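Local coordinates for protein glucose-6-phosphate isomerase (Plasmodium falciparum, PDB 3QKI) that probably catalyses the reversible interconversion of glucose 6-phosphate and fructose 6-phosphate, the second step of glycolysis, at residues I378-L386 and P423-Y432; Q439-H450 and R511-L521. All coordinates share one frame; numbering follows the deposited sequence. Where two conformers were deposited one is given.

Contact 1 (I378-L386 and P423-Y432); sequences ILPYFQNLL and PGTNGQHSFY
Leu379, near the end of strand 375-380, sets one methyl against each of two aromatic residues of helix 428-437. CD2 meets the edge of the Phe431 ring, 3.9 Å from CZ, while CD1 lies against the phenol end of Tyr432, 3.7 Å from its CZ; a forked aliphatic chain can touch both rings at once. Pro380 has no N-H to give, but its carbonyl O accepts from Gly424 N at 2.8 Å, the donor standing above the carbonyl plane. With CG anti to its carbonyl carbon (chi1 -87°), Tyr381, centre of an inverse gamma turn, lays its ring flat on Gly424, whose CA sits 3.6 Å from the ring centroid in a CH-pi contact. Glycine suits the place, its bare CA letting the ring come down on the backbone. Tyr381 OH donates to Gln428 OE1 (2.7 Å), in the amide plane on a lone pair, and is 2.8 Å from Tyr432 OH. Gln383 OE1 borders Pro423 CG but bonds to Asn225 of the second subunit, which also holds Gly424 O and Thr425 N across their cis peptide. Leu386 CB closes on Pro423 CG at 3.8 Å. The strand end is thus joined, at the dimer interface, to the turn leading into the helix of His429, which binds fructose 6-phosphate; the hydroxyl bond pins the far end of the Tyr381 ring, and Gly424 CA limits its rotation.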
loop_
_atom_site.group_PDB
_atom_site.type_symbol
_atom_site.label_atom_id
_atom_site.label_comp_id
_atom_site.label_asym_id
_atom_site.label_seq_id
_atom_site.Cartn_x
_atom_site.Cartn_y
_atom_site.Cartn_z
ATOM N N ILE A 378 8.220 5.335 -0.732
ATOM C CA ILE A 378 8.109 6.054 0.546
ATOM C C ILE A 378 8.236 5.009 1.599
ATOM O O ILE A 378 7.349 4.156 1.745
ATOM C CB ILE A 378 6.792 6.846 0.686
ATOM C CG1 ILE A 378 6.649 7.921 -0.417
ATOM C CG2 ILE A 378 6.673 7.460 2.105
ATOM C CD1 ILE A 378 7.746 9.138 -0.443
ATOM N N LEU A 379 9.383 5.004 2.271
ATOM C CA LEU A 379 9.738 3.942 3.218
ATOM C C LEU A 379 10.070 4.431 4.632
ATOM O O LEU A 379 11.243 4.594 4.975
ATOM C CB LEU A 379 10.873 3.090 2.627
ATOM C CG LEU A 379 10.721 2.651 1.169
ATOM C CD1 LEU A 379 12.037 2.120 0.645
ATOM C CD2 LEU A 379 9.569 1.620 1.007
ATOM N N PRO A 380 9.040 4.693 5.457
ATOM C CA PRO A 380 9.313 5.119 6.839
ATOM C C PRO A 380 9.730 3.909 7.696
ATOM O O PRO A 380 9.034 2.894 7.697
ATOM C CB PRO A 380 7.985 5.714 7.295
ATOM C CG PRO A 380 6.937 5.018 6.469
ATOM C CD PRO A 380 7.584 4.564 5.200
ATOM N N TYR A 381 10.863 4.003 8.408
ATOM C CA TYR A 381 11.324 2.924 9.305
ATOM C C TYR A 381 10.653 3.175 10.675
ATOM O O TYR A 381 11.293 3.546 11.660
ATOM C CB TYR A 381 12.859 2.861 9.351
ATOM C CG TYR A 381 13.386 1.991 8.233
ATOM C CD1 TYR A 381 13.230 2.366 6.900
ATOM C CD2 TYR A 381 13.928 0.737 8.497
ATOM C CE1 TYR A 381 13.625 1.525 5.860
ATOM C CE2 TYR A 381 14.327 -0.116 7.462
ATOM C CZ TYR A 381 14.149 0.273 6.144
ATOM O OH TYR A 381 14.529 -0.559 5.118
ATOM N N PHE A 382 9.312 3.022 10.687
ATOM C CA PHE A 382 8.460 3.322 11.825
ATOM C C PHE A 382 7.079 2.769 11.510
ATOM O O PHE A 382 6.358 3.328 10.684
ATOM C CB PHE A 382 8.396 4.860 12.051
ATOM C CG PHE A 382 8.236 5.305 13.488
ATOM C CD1 PHE A 382 9.300 5.220 14.387
ATOM C CD2 PHE A 382 7.019 5.814 13.946
ATOM C CE1 PHE A 382 9.156 5.665 15.720
ATOM C CE2 PHE A 382 6.875 6.246 15.282
ATOM C CZ PHE A 382 7.945 6.185 16.151
ATOM N N GLN A 383 6.712 1.649 12.157
ATOM C CA GLN A 383 5.412 1.026 11.940
ATOM C C GLN A 383 4.203 1.975 12.155
ATOM O O GLN A 383 3.198 1.813 11.464
ATOM C CB GLN A 383 5.283 -0.282 12.732
ATOM C CG GLN A 383 4.046 -1.124 12.385
ATOM C CD GLN A 383 4.027 -1.651 10.965
ATOM O OE1 GLN A 383 5.024 -1.665 10.250
ATOM N NE2 GLN A 383 2.870 -2.058 10.509
ATOM N N ASN A 384 4.308 2.981 13.069
ATOM C CA ASN A 384 3.198 3.911 13.281
ATOM C C ASN A 384 2.928 4.801 12.077
ATOM O O ASN A 384 1.838 5.320 11.950
ATOM C CB ASN A 384 3.273 4.639 14.634
ATOM C CG ASN A 384 3.201 3.665 15.791
ATOM O OD1 ASN A 384 2.668 2.569 15.665
ATOM N ND2 ASN A 384 3.775 4.007 16.923
ATOM N N LEU A 385 3.899 4.886 11.140
ATOM C CA LEU A 385 3.740 5.599 9.875
ATOM C C LEU A 385 3.150 4.674 8.762
ATOM O O LEU A 385 3.246 5.017 7.595
ATOM C CB LEU A 385 5.059 6.280 9.452
ATOM C CG LEU A 385 5.407 7.579 10.251
ATOM C CD1 LEU A 385 6.758 8.119 9.825
ATOM C CD2 LEU A 385 4.378 8.665 10.041
ATOM N N LEU A 386 2.510 3.533 9.134
ATOM C CA LEU A 386 1.925 2.599 8.161
ATOM C C LEU A 386 0.897 3.211 7.206
ATOM O O LEU A 386 0.672 2.656 6.139
ATOM C CB LEU A 386 1.456 1.237 8.759
ATOM C CG LEU A 386 0.301 1.230 9.780
ATOM C CD1 LEU A 386 -0.985 0.946 9.116
ATOM C CD2 LEU A 386 0.463 0.094 10.764
ATOM N N PRO A 423 6.105 0.439 5.472
ATOM C CA PRO A 423 7.119 0.802 6.481
ATOM C C PRO A 423 8.249 -0.218 6.559
ATOM O O PRO A 423 8.019 -1.388 6.312
ATOM C CB PRO A 423 6.353 0.806 7.807
ATOM C CG PRO A 423 4.941 0.762 7.458
ATOM C CD PRO A 423 4.776 0.218 6.075
ATOM N N GLY A 424 9.460 0.249 6.834
ATOM C CA GLY A 424 10.590 -0.639 7.058
ATOM C C GLY A 424 10.456 -1.215 8.467
ATOM O O GLY A 424 9.948 -0.527 9.367
ATOM N N THR A 425 10.837 -2.474 8.707
ATOM C CA THR A 425 11.480 -3.450 7.826
ATOM C C THR A 425 10.498 -4.243 6.953
ATOM O O THR A 425 10.960 -5.078 6.180
ATOM C CB THR A 425 12.350 -4.425 8.663
ATOM O OG1 THR A 425 11.530 -5.040 9.667
ATOM C CG2 THR A 425 13.569 -3.759 9.272
ATOM N N ASN A 426 9.166 -4.010 7.060
ATOM C CA ASN A 426 8.188 -4.752 6.241
ATOM C C ASN A 426 8.430 -4.693 4.729
ATOM O O ASN A 426 8.470 -5.746 4.089
ATOM C CB ASN A 426 6.765 -4.332 6.557
ATOM C CG ASN A 426 6.297 -4.668 7.931
ATOM O OD1 ASN A 426 6.973 -5.323 8.699
ATOM N ND2 ASN A 426 5.104 -4.238 8.265
ATOM N N GLY A 427 8.577 -3.480 4.170
ATOM C CA GLY A 427 8.817 -3.302 2.738
ATOM C C GLY A 427 10.115 -3.973 2.331
ATOM O O GLY A 427 10.223 -4.607 1.282
ATOM N N GLN A 428 11.091 -3.887 3.224
ATOM C CA GLN A 428 12.406 -4.469 3.103
ATOM C C GLN A 428 12.362 -5.974 2.862
ATOM O O GLN A 428 13.033 -6.467 1.951
ATOM C CB GLN A 428 13.255 -4.071 4.323
ATOM C CG GLN A 428 14.676 -4.603 4.307
ATOM C CD GLN A 428 15.422 -4.154 5.541
ATOM O OE1 GLN A 428 15.362 -2.978 5.963
ATOM N NE2 GLN A 428 16.142 -5.077 6.137
ATOM N N HIS A 429 11.497 -6.690 3.607
ATOM C CA HIS A 429 11.347 -8.142 3.440
ATOM C C HIS A 429 10.364 -8.551 2.345
ATOM O O HIS A 429 10.147 -9.744 2.109
ATOM C CB HIS A 429 11.029 -8.795 4.785
ATOM C CG HIS A 429 12.106 -8.533 5.792
ATOM N ND1 HIS A 429 13.403 -8.969 5.586
ATOM C CD2 HIS A 429 12.058 -7.847 6.956
ATOM C CE1 HIS A 429 14.097 -8.547 6.629
ATOM N NE2 HIS A 429 13.332 -7.875 7.485
ATOM N N SER A 430 9.794 -7.565 1.661
ATOM C CA SER A 430 8.801 -7.792 0.628
ATOM C C SER A 430 9.329 -7.570 -0.776
ATOM O O SER A 430 9.408 -8.525 -1.532
ATOM C CB SER A 430 7.574 -6.924 0.879
ATOM O OG SER A 430 6.659 -6.996 -0.202
ATOM N N PHE A 431 9.690 -6.324 -1.122
ATOM C CA PHE A 431 10.076 -5.967 -2.479
ATOM C C PHE A 431 11.474 -5.334 -2.668
ATOM O O PHE A 431 11.772 -4.920 -3.795
ATOM C CB PHE A 431 8.997 -5.044 -3.081
ATOM C CG PHE A 431 8.697 -3.833 -2.212
ATOM C CD1 PHE A 431 9.593 -2.762 -2.140
ATOM C CD2 PHE A 431 7.532 -3.775 -1.448
ATOM C CE1 PHE A 431 9.351 -1.684 -1.284
ATOM C CE2 PHE A 431 7.283 -2.688 -0.606
ATOM C CZ PHE A 431 8.198 -1.651 -0.523
ATOM N N TYR A 432 12.323 -5.258 -1.620
ATOM C CA TYR A 432 13.664 -4.679 -1.821
ATOM C C TYR A 432 14.550 -5.469 -2.785
ATOM O O TYR A 432 15.488 -4.912 -3.323
ATOM C CB TYR A 432 14.422 -4.445 -0.534
ATOM C CG TYR A 432 14.038 -3.222 0.263
ATOM C CD1 TYR A 432 12.755 -2.685 0.185
ATOM C CD2 TYR A 432 14.896 -2.709 1.227
ATOM C CE1 TYR A 432 12.347 -1.649 1.028
ATOM C CE2 TYR A 432 14.507 -1.657 2.061
ATOM C CZ TYR A 432 13.221 -1.157 1.982
ATOM O OH TYR A 432 12.840 -0.175 2.866
#

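Contact 2 (Q439-H450 and R511-L521); sequences QVIPVELIGFKH and RPSTLLLFDEL
Phe448 and Phe518 project side by side from neighbouring parallel strands of the mixed sheet, flanked by strands 375-380 and 64-70. Each has CG anti to its carbonyl carbon (chi1 -57° and -64°), sending the rings out the same way; their planes lie 24° apart but slide until they barely overlap, centroids 5.4 Å from each other. Instead, Phe448 CD2 reaches Phe518 CB at 3.4 Å, and Leu521 CB covers one Phe448 face, 3.9 Å from the ring centroid. On the same side Ile446 runs alongside Leu516, CG1 to CD1 3.8 Å. The other side pairs Leu445 with Leu515, and Gly447 leaves room for Leu517 CD1 against its backbone. Just before the strands, Val440 lays CG2 over the centre of the Arg511 guanidinium, 3.7 Å from CZ, while NH2 bonds to Ile435 O and NH1 to Gly438 O. Beyond them, His450 ND1 donates to Asp519 O at 3.2 Å, from above the carbonyl plane. Bonds such as Leu445 N to Thr514 O (2.9 Å) satisfy alternate amides of each strand; the other groups of 443-448 face strand 375-380. The rows are largely apolar, and the buried Glu444 carboxylate is met by a salt bridge from Arg536 and by Tyr533.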
loop_
_atom_site.group_PDB
_atom_site.type_symbol
_atom_site.label_atom_id
_atom_site.label_comp_id
_atom_site.label_asym_id
_atom_site.label_seq_id
_atom_site.Cartn_x
_atom_site.Cartn_y
_atom_site.Cartn_z
ATOM N N GLN A 439 14.620 -3.008 -11.628
ATOM C CA GLN A 439 14.579 -1.621 -12.058
ATOM C C GLN A 439 14.905 -0.642 -10.900
ATOM O O GLN A 439 14.601 -0.945 -9.727
ATOM C CB GLN A 439 13.259 -1.329 -12.774
ATOM C CG GLN A 439 12.041 -1.261 -11.894
ATOM C CD GLN A 439 10.840 -0.886 -12.711
ATOM O OE1 GLN A 439 9.965 -1.710 -12.959
ATOM N NE2 GLN A 439 10.800 0.341 -13.202
ATOM N N VAL A 440 15.633 0.454 -11.223
ATOM C CA VAL A 440 16.070 1.467 -10.251
ATOM C C VAL A 440 14.867 2.278 -9.761
ATOM O O VAL A 440 14.105 2.815 -10.571
ATOM C CB VAL A 440 17.211 2.380 -10.783
ATOM C CG1 VAL A 440 17.557 3.488 -9.785
ATOM C CG2 VAL A 440 18.457 1.571 -11.102
ATOM N N ILE A 441 14.704 2.342 -8.426
ATOM C CA ILE A 441 13.604 3.047 -7.760
ATOM C C ILE A 441 14.152 3.982 -6.666
ATOM O O ILE A 441 14.533 3.493 -5.599
ATOM C CB ILE A 441 12.523 2.064 -7.202
ATOM C CG1 ILE A 441 11.833 1.312 -8.374
ATOM C CG2 ILE A 441 11.463 2.828 -6.362
ATOM C CD1 ILE A 441 11.684 0.093 -8.142
ATOM N N PRO A 442 14.160 5.325 -6.899
ATOM C CA PRO A 442 14.627 6.256 -5.851
ATOM C C PRO A 442 13.787 6.081 -4.585
ATOM O O PRO A 442 12.568 5.959 -4.666
ATOM C CB PRO A 442 14.389 7.636 -6.483
ATOM C CG PRO A 442 14.476 7.363 -7.958
ATOM C CD PRO A 442 13.776 6.054 -8.122
ATOM N N VAL A 443 14.435 6.020 -3.436
ATOM C CA VAL A 443 13.746 5.800 -2.169
ATOM C C VAL A 443 13.845 7.033 -1.265
ATOM O O VAL A 443 14.819 7.793 -1.331
ATOM C CB VAL A 443 14.191 4.497 -1.431
ATOM C CG1 VAL A 443 14.005 3.251 -2.285
ATOM C CG2 VAL A 443 15.626 4.569 -0.905
ATOM N N GLU A 444 12.837 7.199 -0.406
ATOM C CA GLU A 444 12.813 8.254 0.599
ATOM C C GLU A 444 12.598 7.515 1.925
ATOM O O GLU A 444 11.543 6.911 2.136
ATOM C CB GLU A 444 11.716 9.287 0.291
ATOM C CG GLU A 444 12.041 10.103 -0.947
ATOM C CD GLU A 444 11.003 11.084 -1.470
ATOM O OE1 GLU A 444 10.145 11.537 -0.680
ATOM O OE2 GLU A 444 11.086 11.441 -2.668
ATOM N N LEU A 445 13.663 7.451 2.736
ATOM C CA LEU A 445 13.697 6.767 4.032
ATOM C C LEU A 445 13.499 7.780 5.140
ATOM O O LEU A 445 14.117 8.858 5.117
ATOM C CB LEU A 445 15.009 5.991 4.240
ATOM C CG LEU A 445 15.499 5.040 3.104
ATOM C CD1 LEU A 445 16.733 4.285 3.526
ATOM C CD2 LEU A 445 14.471 4.031 2.740
ATOM N N ILE A 446 12.563 7.466 6.065
ATOM C CA ILE A 446 12.192 8.335 7.186
ATOM C C ILE A 446 12.419 7.545 8.463
ATOM O O ILE A 446 11.949 6.408 8.573
ATOM C CB ILE A 446 10.735 8.872 7.039
ATOM C CG1 ILE A 446 10.596 9.670 5.728
ATOM C CG2 ILE A 446 10.353 9.748 8.247
ATOM C CD1 ILE A 446 9.214 9.697 5.114
ATOM N N GLY A 447 13.222 8.101 9.366
ATOM C CA GLY A 447 13.564 7.429 10.609
ATOM C C GLY A 447 13.581 8.383 11.775
ATOM O O GLY A 447 13.656 9.606 11.575
ATOM N N PHE A 448 13.496 7.819 13.002
ATOM C CA PHE A 448 13.482 8.570 14.256
ATOM C C PHE A 448 14.528 8.051 15.214
ATOM O O PHE A 448 14.893 6.872 15.153
ATOM C CB PHE A 448 12.087 8.529 14.892
ATOM C CG PHE A 448 11.028 9.056 13.956
ATOM C CD1 PHE A 448 10.389 8.208 13.052
ATOM C CD2 PHE A 448 10.718 10.410 13.922
ATOM C CE1 PHE A 448 9.468 8.715 12.129
ATOM C CE2 PHE A 448 9.800 10.909 12.989
ATOM C CZ PHE A 448 9.171 10.054 12.112
ATOM N N LYS A 449 15.005 8.928 16.112
ATOM C CA LYS A 449 15.995 8.552 17.127
ATOM C C LYS A 449 15.361 7.764 18.253
ATOM O O LYS A 449 16.031 6.933 18.872
ATOM C CB LYS A 449 16.668 9.808 17.697
ATOM C CG LYS A 449 17.718 10.409 16.758
ATOM C CD LYS A 449 18.283 11.730 17.326
ATOM C CE LYS A 449 18.990 11.507 18.663
ATOM N NZ LYS A 449 19.906 12.623 19.003
ATOM N N HIS A 450 14.063 7.987 18.485
ATOM C CA HIS A 450 13.322 7.350 19.573
ATOM C C HIS A 450 12.103 6.613 19.098
ATOM O O HIS A 450 11.436 7.033 18.152
ATOM C CB HIS A 450 12.919 8.390 20.652
ATOM C CG HIS A 450 14.111 9.032 21.285
ATOM N ND1 HIS A 450 14.632 10.232 20.815
ATOM C CD2 HIS A 450 14.923 8.557 22.260
ATOM C CE1 HIS A 450 15.715 10.462 21.543
ATOM N NE2 HIS A 450 15.929 9.481 22.421
ATOM N N ARG A 511 22.048 3.484 -6.759
ATOM C CA ARG A 511 20.608 3.524 -6.557
ATOM C C ARG A 511 20.364 4.610 -5.524
ATOM O O ARG A 511 20.908 4.549 -4.422
ATOM C CB ARG A 511 20.061 2.134 -6.190
ATOM C CG ARG A 511 20.031 1.261 -7.457
ATOM C CD ARG A 511 20.035 -0.217 -7.203
ATOM N NE ARG A 511 20.179 -0.936 -8.476
ATOM C CZ ARG A 511 19.177 -1.458 -9.168
ATOM N NH1 ARG A 511 19.405 -2.045 -10.334
ATOM N NH2 ARG A 511 17.931 -1.375 -8.712
ATOM N N PRO A 512 19.671 5.692 -5.920
ATOM C CA PRO A 512 19.596 6.854 -5.037
ATOM C C PRO A 512 18.638 6.758 -3.862
ATOM O O PRO A 512 17.636 6.045 -3.922
ATOM C CB PRO A 512 19.235 8.006 -5.996
ATOM C CG PRO A 512 18.478 7.362 -7.078
ATOM C CD PRO A 512 19.009 5.949 -7.219
ATOM N N SER A 513 18.929 7.540 -2.823
ATOM C CA SER A 513 18.106 7.642 -1.621
ATOM C C SER A 513 18.203 8.999 -0.930
ATOM O O SER A 513 19.254 9.657 -0.942
ATOM C CB SER A 513 18.443 6.541 -0.612
ATOM O OG SER A 513 19.719 6.729 -0.047
ATOM N N THR A 514 17.107 9.374 -0.273
ATOM C CA THR A 514 17.054 10.535 0.587
ATOM C C THR A 514 16.785 9.997 1.978
ATOM O O THR A 514 15.920 9.132 2.142
ATOM C CB THR A 514 15.957 11.507 0.146
ATOM O OG1 THR A 514 16.254 11.955 -1.176
ATOM C CG2 THR A 514 15.841 12.695 1.091
ATOM N N LEU A 515 17.530 10.475 2.970
ATOM C CA LEU A 515 17.314 10.109 4.368
ATOM C C LEU A 515 16.749 11.294 5.130
ATOM O O LEU A 515 17.292 12.397 5.063
ATOM C CB LEU A 515 18.599 9.622 5.058
ATOM C CG LEU A 515 19.270 8.354 4.546
ATOM C CD1 LEU A 515 20.540 8.086 5.333
ATOM C CD2 LEU A 515 18.404 7.156 4.754
ATOM N N LEU A 516 15.656 11.066 5.855
ATOM C CA LEU A 516 15.024 12.058 6.734
ATOM C C LEU A 516 15.102 11.474 8.140
ATOM O O LEU A 516 14.487 10.428 8.401
ATOM C CB LEU A 516 13.558 12.350 6.340
ATOM C CG LEU A 516 13.329 13.101 5.036
ATOM C CD1 LEU A 516 11.858 13.023 4.599
ATOM C CD2 LEU A 516 13.719 14.576 5.162
ATOM N N LEU A 517 15.906 12.110 9.025
ATOM C CA LEU A 517 16.079 11.613 10.387
ATOM C C LEU A 517 15.628 12.645 11.401
ATOM O O LEU A 517 16.249 13.696 11.510
ATOM C CB LEU A 517 17.537 11.125 10.660
ATOM C CG LEU A 517 17.879 10.618 12.084
ATOM C CD1 LEU A 517 16.960 9.461 12.521
ATOM C CD2 LEU A 517 19.332 10.164 12.159
ATOM N N PHE A 518 14.543 12.331 12.133
ATOM C CA PHE A 518 13.966 13.222 13.150
ATOM C C PHE A 518 14.367 12.743 14.528
ATOM O O PHE A 518 14.717 11.578 14.688
ATOM C CB PHE A 518 12.428 13.217 13.049
ATOM C CG PHE A 518 11.803 13.760 11.773
ATOM C CD1 PHE A 518 11.303 15.052 11.722
ATOM C CD2 PHE A 518 11.681 12.959 10.643
ATOM C CE1 PHE A 518 10.723 15.553 10.553
ATOM C CE2 PHE A 518 11.088 13.447 9.484
ATOM C CZ PHE A 518 10.605 14.744 9.442
ATOM N N ASP A 519 14.278 13.595 15.549
ATOM C CA ASP A 519 14.600 13.087 16.881
ATOM C C ASP A 519 13.461 12.203 17.432
ATOM O O ASP A 519 13.689 11.094 17.912
ATOM C CB ASP A 519 14.976 14.227 17.846
ATOM C CG ASP A 519 13.874 15.217 18.190
ATOM O OD1 ASP A 519 12.883 15.312 17.414
ATOM O OD2 ASP A 519 13.999 15.903 19.233
ATOM N N GLU A 520 12.227 12.662 17.292
ATOM C CA GLU A 520 11.079 11.948 17.842
ATOM C C GLU A 520 9.866 12.224 16.950
ATOM O O GLU A 520 9.783 13.297 16.353
ATOM C CB GLU A 520 10.839 12.553 19.250
ATOM C CG GLU A 520 9.735 11.938 20.085
ATOM C CD GLU A 520 9.677 12.463 21.509
ATOM O OE1 GLU A 520 10.049 13.640 21.727
ATOM O OE2 GLU A 520 9.244 11.698 22.403
ATOM N N LEU A 521 8.908 11.303 16.906
ATOM C CA LEU A 521 7.646 11.547 16.205
ATOM C C LEU A 521 6.623 12.010 17.247
ATOM O O LEU A 521 5.950 11.202 17.892
ATOM C CB LEU A 521 7.157 10.329 15.409
ATOM C CG LEU A 521 5.860 10.537 14.578
ATOM C CD1 LEU A 521 5.955 11.755 13.633
ATOM C CD2 LEU A 521 5.491 9.279 13.824
HETATM O O HOH W 1 17.198 3.435 -4.989
HETATM O O HOH W 2 9.313 8.923 18.208
#

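Overall arrangement
Of the four segments, the one on strand 375-380 comes first along the chain. Contact 1 closes the loop from its end to the start of helix 428-437, around a connection that holds helix 388-400 and edge strand 418-420. The chain then leaves that helix for strand 443-448, and contact 2 closes a longer, helical excursion when strand 513-518 returns beside it. The two closures follow in series, neither nested nor crossed. They meet in the mixed sheet, where strand 443-448 lies between 375-380 and 513-518: Leu379 N bonds to Glu444 O, and Phe382 packs on Phe448. Both contacts also reach the second subunit, joining this sheet to the dimer interface.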